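Local atomic coordinates of BauA (Acinetobacter baumannii, PDB entry 6HCP), a protein that imports iron across the outer membrane as a TonB-dependent receptor for the siderophore complex ferric preacinetobactin. Residues K435-T446 with S462-K473; S360-Y371 with S421-F431. All coordinates share one frame; numbering follows the deposited sequence.

How the contacts relate
Beyond the N-terminal plug and the first barrel strands, the chain runs along strand 361-381, makes a long excursion that includes the short strand 391-394, and returns along 412-431; contact 2 closes that loop by pairing 360-371 with 421-431. A tight turn follows at once, leading into strand 436-451, and contact 1 closes the next, shorter loop by pairing 435-446 with 462-473. The two contacts therefore stand in series, neither nested nor crossing. Strands 412-431 and 436-451 are themselves antiparallel neighbours, so four long barrel strands lie side by side. The seam between the contacts is joined by backbone bonds such as Leu429 N to Leu438 O and, on the inward side, by Thr428 OG1 to Thr439 OG1.

Contact 1: K435-T446 with S462-K473; sequences KVQLTLGLRHQT and SATTPGVALLIK. With C8E ((hydroxyethyloxy)tri(ethyloxy)octane), chain B.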
loop_
_atom_site.group_PDB
_atom_site.type_symbol
_atom_site.label_atom_id
_atom_site.label_comp_id
_atom_site.label_asym_id
_atom_site.label_seq_id
_atom_site.Cartn_x
_atom_site.Cartn_y
_atom_site.Cartn_z
ATOM N N LYS A 435 9.563 53.401 -6.913
ATOM C CA LYS A 435 10.077 52.323 -7.754
ATOM C C LYS A 435 11.469 51.867 -7.290
ATOM O O LYS A 435 11.967 50.856 -7.778
ATOM C CB LYS A 435 10.100 52.746 -9.227
ATOM C CG LYS A 435 8.720 52.822 -9.872
ATOM C CD LYS A 435 8.757 52.954 -11.380
ATOM C CE LYS A 435 9.262 54.301 -11.848
ATOM N NZ LYS A 435 8.623 54.705 -13.124
ATOM N N VAL A 436 12.160 52.710 -6.517
ATOM C CA VAL A 436 13.485 52.373 -5.998
ATOM C C VAL A 436 13.471 52.595 -4.486
ATOM O O VAL A 436 13.082 53.665 -4.025
ATOM C CB VAL A 436 14.604 53.185 -6.672
ATOM C CG1 VAL A 436 15.977 52.789 -6.138
ATOM C CG2 VAL A 436 14.570 53.039 -8.185
ATOM N N GLN A 437 13.728 51.522 -3.731
ATOM C CA GLN A 437 13.567 51.540 -2.276
ATOM C C GLN A 437 14.858 51.039 -1.615
ATOM O O GLN A 437 15.304 49.920 -1.886
ATOM C CB GLN A 437 12.383 50.678 -1.861
ATOM C CG GLN A 437 11.059 51.199 -2.398
ATOM C CD GLN A 437 9.908 50.269 -2.111
ATOM O OE1 GLN A 437 9.861 49.606 -1.073
ATOM N NE2 GLN A 437 8.938 50.264 -3.016
ATOM N N LEU A 438 15.543 51.952 -0.914
ATOM C CA LEU A 438 16.830 51.663 -0.258
ATOM C C LEU A 438 16.614 51.646 1.252
ATOM O O LEU A 438 16.157 52.641 1.826
ATOM C CB LEU A 438 17.853 52.739 -0.625
ATOM C CG LEU A 438 19.177 52.678 0.139
ATOM C CD1 LEU A 438 19.963 51.443 -0.242
ATOM C CD2 LEU A 438 19.999 53.926 -0.124
ATOM N N THR A 439 16.927 50.503 1.875
ATOM C CA THR A 439 16.809 50.363 3.326
ATOM C C THR A 439 18.234 50.302 3.908
ATOM O O THR A 439 19.078 49.602 3.387
ATOM C CB THR A 439 15.983 49.127 3.700
ATOM O OG1 THR A 439 14.655 49.254 3.200
ATOM C CG2 THR A 439 15.895 48.908 5.193
ATOM N N LEU A 440 18.488 51.110 4.939
ATOM C CA LEU A 440 19.772 51.189 5.644
ATOM C C LEU A 440 19.455 51.122 7.132
ATOM O O LEU A 440 18.548 51.821 7.604
ATOM C CB LEU A 440 20.451 52.544 5.399
ATOM C CG LEU A 440 20.841 52.903 3.980
ATOM C CD1 LEU A 440 21.391 54.323 3.958
ATOM C CD2 LEU A 440 21.869 51.925 3.436
ATOM N N GLY A 441 20.325 50.461 7.902
ATOM C CA GLY A 441 20.153 50.493 9.325
ATOM C C GLY A 441 21.334 49.908 10.079
ATOM O O GLY A 441 22.242 49.312 9.496
ATOM N N LEU A 442 21.289 50.078 11.400
ATOM C CA LEU A 442 22.205 49.353 12.240
ATOM C C LEU A 442 21.522 48.975 13.546
ATOM O O LEU A 442 20.503 49.548 13.916
ATOM C CB LEU A 442 23.463 50.200 12.450
ATOM C CG LEU A 442 23.347 51.372 13.407
ATOM C CD1 LEU A 442 23.363 50.907 14.852
ATOM C CD2 LEU A 442 24.500 52.340 13.156
ATOM N N ARG A 443 22.100 47.959 14.212
ATOM C CA ARG A 443 21.655 47.520 15.501
ATOM C C ARG A 443 22.875 47.230 16.386
ATOM O O ARG A 443 23.852 46.662 15.947
ATOM C CB ARG A 443 20.754 46.292 15.373
ATOM C CG ARG A 443 20.289 45.717 16.698
ATOM C CD ARG A 443 19.276 44.573 16.558
ATOM N NE ARG A 443 18.093 44.940 15.797
ATOM C CZ ARG A 443 17.146 45.774 16.206
ATOM N NH1 ARG A 443 17.053 46.087 17.495
ATOM N NH2 ARG A 443 16.294 46.275 15.312
ATOM N N HIS A 444 22.771 47.642 17.645
ATOM C CA HIS A 444 23.794 47.383 18.627
ATOM C C HIS A 444 23.220 46.358 19.598
ATOM O O HIS A 444 22.153 46.556 20.159
ATOM C CB HIS A 444 24.222 48.675 19.359
ATOM C CG HIS A 444 25.361 48.464 20.306
ATOM N ND1 HIS A 444 26.655 48.299 19.859
ATOM C CD2 HIS A 444 25.407 48.403 21.659
ATOM C CE1 HIS A 444 27.439 48.054 20.892
ATOM N NE2 HIS A 444 26.717 48.163 22.004
ATOM N N GLN A 445 23.937 45.245 19.738
ATOM C CA GLN A 445 23.451 44.048 20.426
ATOM C C GLN A 445 24.390 43.732 21.600
ATOM O O GLN A 445 25.599 43.691 21.411
ATOM C CB GLN A 445 23.442 42.872 19.448
ATOM C CG GLN A 445 22.998 41.553 20.075
ATOM C CD GLN A 445 21.498 41.486 20.197
ATOM O OE1 GLN A 445 20.760 41.694 19.229
ATOM N NE2 GLN A 445 21.033 41.196 21.392
ATOM N N THR A 446 23.809 43.430 22.758
ATOM C CA THR A 446 24.557 42.970 23.903
ATOM C C THR A 446 24.052 41.590 24.343
ATOM O O THR A 446 22.876 41.317 24.268
ATOM C CB THR A 446 24.494 43.993 25.051
ATOM O OG1 THR A 446 24.972 45.239 24.535
ATOM C CG2 THR A 446 25.371 43.611 26.224
ATOM N N SER A 462 29.344 42.819 23.342
ATOM C CA SER A 462 28.484 43.589 22.440
ATOM C C SER A 462 29.043 43.486 21.031
ATOM O O SER A 462 30.264 43.283 20.824
ATOM C CB SER A 462 28.380 45.050 22.861
ATOM O OG SER A 462 27.783 45.156 24.138
ATOM N N ALA A 463 28.172 43.788 20.065
ATOM C CA ALA A 463 28.561 43.994 18.702
ATOM C C ALA A 463 27.575 44.951 18.033
ATOM O O ALA A 463 26.418 45.051 18.445
ATOM C CB ALA A 463 28.612 42.678 17.974
ATOM N N THR A 464 28.024 45.526 16.920
ATOM C CA THR A 464 27.208 46.422 16.110
ATOM C C THR A 464 27.105 45.841 14.705
ATOM O O THR A 464 28.122 45.465 14.126
ATOM C CB THR A 464 27.809 47.836 16.051
ATOM O OG1 THR A 464 28.028 48.280 17.387
ATOM C CG2 THR A 464 26.901 48.815 15.348
ATOM N N THR A 465 25.853 45.704 14.221
ATOM C CA THR A 465 25.555 45.011 13.002
ATOM C C THR A 465 24.821 45.953 12.048
ATOM O O THR A 465 23.748 46.450 12.353
ATOM C CB THR A 465 24.779 43.714 13.290
ATOM O OG1 THR A 465 24.693 43.009 12.060
ATOM C CG2 THR A 465 23.408 43.923 13.892
ATOM N N PRO A 466 25.320 46.131 10.818
ATOM C CA PRO A 466 24.608 46.929 9.821
ATOM C C PRO A 466 23.753 46.048 8.901
ATOM O O PRO A 466 23.975 44.840 8.822
ATOM C CB PRO A 466 25.759 47.556 9.033
ATOM C CG PRO A 466 26.818 46.462 9.034
ATOM C CD PRO A 466 26.660 45.743 10.362
ATOM N N GLY A 467 22.864 46.690 8.140
ATOM C CA GLY A 467 22.176 46.045 7.038
ATOM C C GLY A 467 21.840 47.066 5.967
ATOM O O GLY A 467 21.649 48.264 6.279
ATOM N N VAL A 468 21.874 46.623 4.712
ATOM C CA VAL A 468 21.459 47.461 3.609
ATOM C C VAL A 468 20.737 46.586 2.582
ATOM O O VAL A 468 21.096 45.434 2.360
ATOM C CB VAL A 468 22.652 48.201 2.989
ATOM C CG1 VAL A 468 23.747 47.247 2.559
ATOM C CG2 VAL A 468 22.233 49.069 1.812
ATOM N N ALA A 469 19.651 47.112 2.030
ATOM C CA ALA A 469 18.903 46.396 1.023
ATOM C C ALA A 469 18.395 47.394 -0.027
ATOM O O ALA A 469 18.039 48.525 0.295
ATOM C CB ALA A 469 17.757 45.668 1.669
ATOM N N LEU A 470 18.368 46.947 -1.277
ATOM C CA LEU A 470 17.909 47.765 -2.385
ATOM C C LEU A 470 16.880 46.965 -3.173
ATOM O O LEU A 470 17.131 45.807 -3.536
ATOM C CB LEU A 470 19.113 48.129 -3.258
ATOM C CG LEU A 470 18.801 48.932 -4.516
ATOM C CD1 LEU A 470 18.135 50.251 -4.145
ATOM C CD2 LEU A 470 20.072 49.157 -5.320
ATOM N N LEU A 471 15.733 47.596 -3.430
ATOM C CA LEU A 471 14.711 47.000 -4.249
ATOM C C LEU A 471 14.315 47.958 -5.385
ATOM O O LEU A 471 14.082 49.130 -5.141
ATOM C CB LEU A 471 13.506 46.673 -3.377
ATOM C CG LEU A 471 12.415 45.933 -4.144
ATOM C CD1 LEU A 471 11.912 44.739 -3.375
ATOM C CD2 LEU A 471 11.290 46.881 -4.528
ATOM N N ILE A 472 14.304 47.433 -6.613
ATOM C CA ILE A 472 13.881 48.161 -7.796
ATOM C C ILE A 472 12.654 47.463 -8.399
ATOM O O ILE A 472 12.699 46.278 -8.746
ATOM C CB ILE A 472 15.024 48.272 -8.810
ATOM C CG1 ILE A 472 16.233 49.013 -8.227
ATOM C CG2 ILE A 472 14.511 48.924 -10.096
ATOM C CD1 ILE A 472 17.491 48.861 -9.051
ATOM N N LYS A 473 11.552 48.207 -8.480
ATOM C CA LYS A 473 10.354 47.757 -9.172
ATOM C C LYS A 473 10.515 48.043 -10.662
ATOM O O LYS A 473 10.249 49.139 -11.101
ATOM C CB LYS A 473 9.123 48.440 -8.579
ATOM C CG LYS A 473 8.893 48.166 -7.101
ATOM C CD LYS A 473 7.761 48.941 -6.478
ATOM C CE LYS A 473 6.392 48.372 -6.793
ATOM N NZ LYS A 473 6.091 47.174 -5.975
HETATM C C1 C8E B . 30.754 45.582 5.091
HETATM C C2 C8E B . 29.377 45.942 4.577
HETATM C C3 C8E B . 28.756 46.993 5.484
HETATM C C4 C8E B . 27.360 47.411 5.027
HETATM C C5 C8E B . 27.180 48.910 5.213
HETATM C C6 C8E B . 25.803 49.314 5.680
HETATM C C7 C8E B . 25.926 50.372 6.744
HETATM C C8 C8E B . 24.609 51.061 6.903
HETATM O O9 C8E B . 24.670 51.814 8.098
HETATM C C10 C8E B . 24.135 53.119 7.995
HETATM C C11 C8E B . 23.649 53.606 9.348
HETATM O O12 C8E B . 22.307 54.102 9.216
HETATM C C13 C8E B . 22.086 55.432 9.674
HETATM C C14 C8E B . 20.676 55.519 10.250
HETATM O O15 C8E B . 19.716 54.989 9.334
HETATM O O HOH W 1 27.827 47.945 24.433
#
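Strands 436-451 and 461-473 form an antiparallel beta hairpin in the transmembrane barrel of this TonB-dependent receptor, and Val436 to Thr446 pair without a break against Ile472 to Ser462. Backbone bonds recur at alternate pairs; at Gly441 and Gly467 they are slightly long, each 3.0 Å from N of one residue to O of the other. One face is a greasy belt of Val436, Leu438, Leu440, Leu442, Pro466, Val468, Leu470 and Ile472, as expected of a lipid-facing barrel wall. A detergent tail lies across it, with its C7 3.6 Å from Pro466 CB. The packing is tightest where Leu440 and Val468 run side by side: CD2 of Leu440 is 3.3 Å from CG2 of Val468, the methyl that stands anti to the backbone N. Leu470 CD1 reaches across to Val436 CG1 at 3.9 Å. The opposite face looks into the barrel and meets the plug. There Arg443 extends away from strand 461-473, donating to Leu147 O and lying in cation-pi contact with Phe51, while Lys473 makes a salt bridge to Asp59. Thr465 hydrogen-bonds Glu486 on the next strand. Toward the hairpin loop the outward belt turns polar. The His444 ring, with CG anti to the backbone N (chi1 -175°), is gripped at two points of its edge, which should fix its rotation: ND1 pairs with Thr464 OG1 at 2.8 Å, and NE2 meets a water at 2.7 Å. That same water reaches Ser462 OG, which also hydrogen-bonds Thr446 OG1, 2.8 Å away.

Contact 2: S360-Y371 with S421-F431; sequences SVKHQWVANATY and SSFGLADTLSF. With C8E ((hydroxyethyloxy)tri(ethyloxy)octane), chain C; EDO (1,2-ethanediol), chain N.
Val361 fits against Phe431 with both methyls: CG1 sits over the centre of the ring, 4.3 Å above its plane, while CG2 touches CD2 at 3.7 Å. Next along, on the outward face, Leu429 slants across His363, bringing CD2 within 3.6 Å of CE1. The imidazole then meets Asp427, whose carboxylate swings across to it with CG anti to the backbone N (chi1 -172°). ND1 donates to the syn lone pair of OD2 at 2.7 Å; the two planes are only 23° apart, so the pair lies almost flat, and Thr358 holds NE2 from the preceding strand. These are neighbouring antiparallel strands of the receptor's transmembrane barrel, and the outward relief continues as bulk beside small residues. Leu425 CD1 leans over the low methyl of Ala367 (3.8 Å to CB), where a detergent chain also rests, and the Phe423 ring lies beside Ala369, with CD2 3.8 Å from CB. Tyr371 slants in from beyond, its OH 3.7 Å from Phe423 CE2. Facing the barrel interior, Gly424 leaves the space beside it to the Asn368 amide, whose OD1 accepts from Arg443 and whose ND2 donates to Asp349. At the next inward-facing pair, Thr370 OG1 and Ser422 OG are hydrogen-bonded at 2.7 Å.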
loop_
_atom_site.group_PDB
_atom_site.type_symbol
_atom_site.label_atom_id
_atom_site.label_comp_id
_atom_site.label_asym_id
_atom_site.label_seq_id
_atom_site.Cartn_x
_atom_site.Cartn_y
_atom_site.Cartn_z
ATOM N N SER A 360 11.545 64.745 -3.427
ATOM C CA SER A 360 10.759 63.674 -4.045
ATOM C C SER A 360 11.067 62.292 -3.428
ATOM O O SER A 360 10.671 61.251 -3.993
ATOM C CB SER A 360 11.023 63.641 -5.518
ATOM O OG SER A 360 12.359 63.214 -5.781
ATOM N N VAL A 361 11.797 62.273 -2.301
ATOM C CA VAL A 361 12.200 61.013 -1.635
ATOM C C VAL A 361 11.389 60.840 -0.352
ATOM O O VAL A 361 11.349 61.724 0.473
ATOM C CB VAL A 361 13.710 60.995 -1.345
ATOM C CG1 VAL A 361 14.130 59.703 -0.651
ATOM C CG2 VAL A 361 14.510 61.215 -2.612
ATOM N N LYS A 362 10.671 59.715 -0.246
ATOM C CA LYS A 362 9.878 59.404 0.907
ATOM C C LYS A 362 10.707 58.532 1.871
ATOM O O LYS A 362 11.397 57.614 1.447
ATOM C CB LYS A 362 8.611 58.653 0.490
ATOM C CG LYS A 362 7.615 59.472 -0.320
ATOM C CD LYS A 362 6.376 58.683 -0.696
ATOM C CE LYS A 362 5.433 59.471 -1.580
ATOM N NZ LYS A 362 4.702 58.589 -2.521
ATOM N N HIS A 363 10.560 58.808 3.162
ATOM C CA HIS A 363 11.278 58.121 4.235
ATOM C C HIS A 363 10.271 57.433 5.149
ATOM O O HIS A 363 9.288 58.043 5.599
ATOM C CB HIS A 363 12.156 59.101 5.030
ATOM C CG HIS A 363 13.269 59.715 4.250
ATOM N ND1 HIS A 363 14.590 59.430 4.531
ATOM C CD2 HIS A 363 13.278 60.663 3.274
ATOM C CE1 HIS A 363 15.369 60.148 3.737
ATOM N NE2 HIS A 363 14.582 60.846 2.889
ATOM N N GLN A 364 10.537 56.152 5.434
ATOM C CA GLN A 364 9.809 55.399 6.447
ATOM C C GLN A 364 10.847 54.760 7.369
ATOM O O GLN A 364 11.704 54.026 6.878
ATOM C CB GLN A 364 9.012 54.268 5.792
ATOM C CG GLN A 364 7.570 54.130 6.229
ATOM C CD GLN A 364 6.873 53.215 5.247
ATOM O OE1 GLN A 364 6.301 53.665 4.258
ATOM N NE2 GLN A 364 7.181 51.934 5.347
ATOM N N TRP A 365 10.819 55.124 8.649
ATOM C CA TRP A 365 11.879 54.756 9.565
ATOM C C TRP A 365 11.275 54.053 10.772
ATOM O O TRP A 365 10.094 54.218 11.090
ATOM C CB TRP A 365 12.715 55.980 9.984
ATOM C CG TRP A 365 11.895 57.020 10.690
ATOM C CD1 TRP A 365 11.253 58.072 10.105
ATOM C CD2 TRP A 365 11.596 57.095 12.091
ATOM N NE1 TRP A 365 10.561 58.780 11.047
ATOM C CE2 TRP A 365 10.743 58.204 12.274
ATOM C CE3 TRP A 365 11.953 56.336 13.211
ATOM C CZ2 TRP A 365 10.266 58.586 13.524
ATOM C CZ3 TRP A 365 11.451 56.694 14.445
ATOM C CH2 TRP A 365 10.608 57.796 14.599
ATOM N N VAL A 366 12.143 53.330 11.493
ATOM C CA VAL A 366 11.790 52.693 12.717
ATOM C C VAL A 366 13.008 52.707 13.651
ATOM O O VAL A 366 14.141 52.589 13.201
ATOM C CB VAL A 366 11.304 51.249 12.458
ATOM C CG1 VAL A 366 12.299 50.463 11.624
ATOM C CG2 VAL A 366 10.987 50.517 13.751
ATOM N N ALA A 367 12.732 52.833 14.947
ATOM C CA ALA A 367 13.758 52.745 15.970
ATOM C C ALA A 367 13.191 51.921 17.117
ATOM O O ALA A 367 12.084 52.174 17.566
ATOM C CB ALA A 367 14.177 54.117 16.447
ATOM N N ASN A 368 13.994 50.985 17.642
ATOM C CA ASN A 368 13.482 50.150 18.695
ATOM C C ASN A 368 14.577 49.769 19.688
ATOM O O ASN A 368 15.777 50.016 19.480
ATOM C CB ASN A 368 12.758 48.919 18.124
ATOM C CG ASN A 368 13.695 47.820 17.661
ATOM O OD1 ASN A 368 14.834 48.089 17.281
ATOM N ND2 ASN A 368 13.185 46.592 17.605
ATOM N N ALA A 369 14.097 49.260 20.819
ATOM C CA ALA A 369 14.885 48.660 21.861
ATOM C C ALA A 369 14.272 47.306 22.204
ATOM O O ALA A 369 13.043 47.206 22.309
ATOM C CB ALA A 369 14.900 49.569 23.070
ATOM N N THR A 370 15.127 46.286 22.368
ATOM C CA THR A 370 14.656 44.935 22.697
ATOM C C THR A 370 15.393 44.435 23.936
ATOM O O THR A 370 16.538 44.830 24.196
ATOM C CB THR A 370 14.841 43.954 21.527
ATOM O OG1 THR A 370 16.217 43.579 21.396
ATOM C CG2 THR A 370 14.345 44.511 20.217
ATOM N N TYR A 371 14.744 43.505 24.636
ATOM C CA TYR A 371 15.276 42.849 25.824
ATOM C C TYR A 371 14.795 41.390 25.830
ATOM O O TYR A 371 13.639 41.103 25.540
ATOM C CB TYR A 371 14.836 43.575 27.100
ATOM C CG TYR A 371 15.116 45.062 27.096
ATOM C CD1 TYR A 371 16.317 45.562 27.583
ATOM C CD2 TYR A 371 14.220 45.969 26.535
ATOM C CE1 TYR A 371 16.605 46.919 27.552
ATOM C CE2 TYR A 371 14.495 47.330 26.488
ATOM C CZ TYR A 371 15.696 47.803 26.996
ATOM O OH TYR A 371 15.985 49.135 26.971
ATOM N N SER A 421 20.125 42.393 24.976
ATOM C CA SER A 421 19.423 43.646 24.737
ATOM C C SER A 421 19.947 44.251 23.433
ATOM O O SER A 421 21.056 43.909 22.988
ATOM C CB SER A 421 19.603 44.579 25.887
ATOM O OG SER A 421 20.946 45.021 25.910
ATOM N N SER A 422 19.105 45.039 22.759
ATOM C CA SER A 422 19.555 45.697 21.543
ATOM C C SER A 422 18.856 47.049 21.365
ATOM O O SER A 422 17.794 47.311 21.945
ATOM C CB SER A 422 19.362 44.818 20.324
ATOM O OG SER A 422 18.019 44.837 19.876
ATOM N N PHE A 423 19.453 47.855 20.487
ATOM C CA PHE A 423 18.881 49.106 20.048
ATOM C C PHE A 423 19.127 49.151 18.549
ATOM O O PHE A 423 20.238 48.888 18.081
ATOM C CB PHE A 423 19.453 50.292 20.846
ATOM C CG PHE A 423 19.421 50.082 22.352
ATOM C CD1 PHE A 423 20.249 49.140 22.962
ATOM C CD2 PHE A 423 18.485 50.728 23.151
ATOM C CE1 PHE A 423 20.151 48.861 24.324
ATOM C CE2 PHE A 423 18.420 50.482 24.520
ATOM C CZ PHE A 423 19.198 49.498 25.085
ATOM N N GLY A 424 18.070 49.468 17.797
ATOM C CA GLY A 424 18.181 49.460 16.375
ATOM C C GLY A 424 17.480 50.636 15.715
ATOM O O GLY A 424 16.581 51.253 16.290
ATOM N N LEU A 425 17.951 50.963 14.509
ATOM C CA LEU A 425 17.418 52.063 13.712
ATOM C C LEU A 425 17.509 51.667 12.243
ATOM O O LEU A 425 18.546 51.185 11.796
ATOM C CB LEU A 425 18.232 53.332 14.003
ATOM C CG LEU A 425 17.863 54.583 13.207
ATOM C CD1 LEU A 425 16.461 55.068 13.568
ATOM C CD2 LEU A 425 18.872 55.684 13.462
ATOM N N ALA A 426 16.442 51.957 11.478
ATOM C CA ALA A 426 16.480 51.799 10.040
ATOM C C ALA A 426 15.601 52.852 9.357
ATOM O O ALA A 426 14.626 53.311 9.917
ATOM C CB ALA A 426 16.049 50.409 9.619
ATOM N N ASP A 427 15.998 53.181 8.130
ATOM C CA ASP A 427 15.241 54.061 7.258
ATOM C C ASP A 427 15.145 53.399 5.891
ATOM O O ASP A 427 16.148 52.881 5.377
ATOM C CB ASP A 427 15.921 55.428 7.132
ATOM C CG ASP A 427 15.112 56.488 6.381
ATOM O OD1 ASP A 427 13.861 56.348 6.301
ATOM O OD2 ASP A 427 15.729 57.517 5.992
ATOM N N THR A 428 13.937 53.441 5.314
ATOM C CA THR A 428 13.727 53.056 3.940
ATOM C C THR A 428 13.414 54.330 3.138
ATOM O O THR A 428 12.437 55.004 3.419
ATOM C CB THR A 428 12.593 52.028 3.782
ATOM O OG1 THR A 428 12.891 50.835 4.509
ATOM C CG2 THR A 428 12.364 51.659 2.333
ATOM N N LEU A 429 14.300 54.642 2.192
ATOM C CA LEU A 429 14.182 55.764 1.300
ATOM C C LEU A 429 13.565 55.261 -0.007
ATOM O O LEU A 429 14.172 54.407 -0.656
ATOM C CB LEU A 429 15.570 56.352 1.042
ATOM C CG LEU A 429 16.283 56.985 2.236
ATOM C CD1 LEU A 429 16.894 55.927 3.142
ATOM C CD2 LEU A 429 17.373 57.908 1.752
ATOM N N SER A 430 12.446 55.880 -0.419
ATOM C CA SER A 430 11.740 55.514 -1.678
ATOM C C SER A 430 11.828 56.666 -2.685
ATOM O O SER A 430 11.379 57.760 -2.370
ATOM C CB SER A 430 10.303 55.159 -1.420
ATOM O OG SER A 430 10.202 54.110 -0.474
ATOM N N PHE A 431 12.519 56.396 -3.801
ATOM C CA PHE A 431 12.789 57.312 -4.912
ATOM C C PHE A 431 11.861 56.965 -6.086
ATOM O O PHE A 431 11.442 55.800 -6.233
ATOM C CB PHE A 431 14.224 57.158 -5.429
ATOM C CG PHE A 431 15.324 57.303 -4.410
ATOM C CD1 PHE A 431 15.618 56.274 -3.524
ATOM C CD2 PHE A 431 16.119 58.443 -4.389
ATOM C CE1 PHE A 431 16.725 56.356 -2.690
ATOM C CE2 PHE A 431 17.181 58.558 -3.503
ATOM C CZ PHE A 431 17.471 57.520 -2.638
HETATM C C1 C8E C . 18.763 53.652 18.399
HETATM C C2 C8E C . 17.600 54.367 19.046
HETATM C C3 C8E C . 16.808 53.481 19.997
HETATM C C4 C8E C . 15.342 53.924 20.108
HETATM C C5 C8E C . 14.655 53.330 21.337
HETATM C C6 C8E C . 13.150 53.497 21.321
HETATM C C7 C8E C . 12.565 53.001 22.640
HETATM C C8 C8E C . 11.424 53.882 23.135
HETATM O O9 C8E C . 10.354 53.127 23.715
HETATM C C10 C8E C . 9.082 53.630 23.294
HETATM C C11 C8E C . 8.008 53.269 24.295
HETATM O O12 C8E C . 6.783 53.239 23.581
HETATM C C1 EDO N . 23.257 41.903 28.543
HETATM O O1 EDO N . 23.326 42.137 29.946
HETATM C C2 EDO N . 21.871 42.331 28.099
HETATM O O2 EDO N . 21.608 43.648 28.595
HETATM O O HOH W 2 12.116 51.327 7.212
#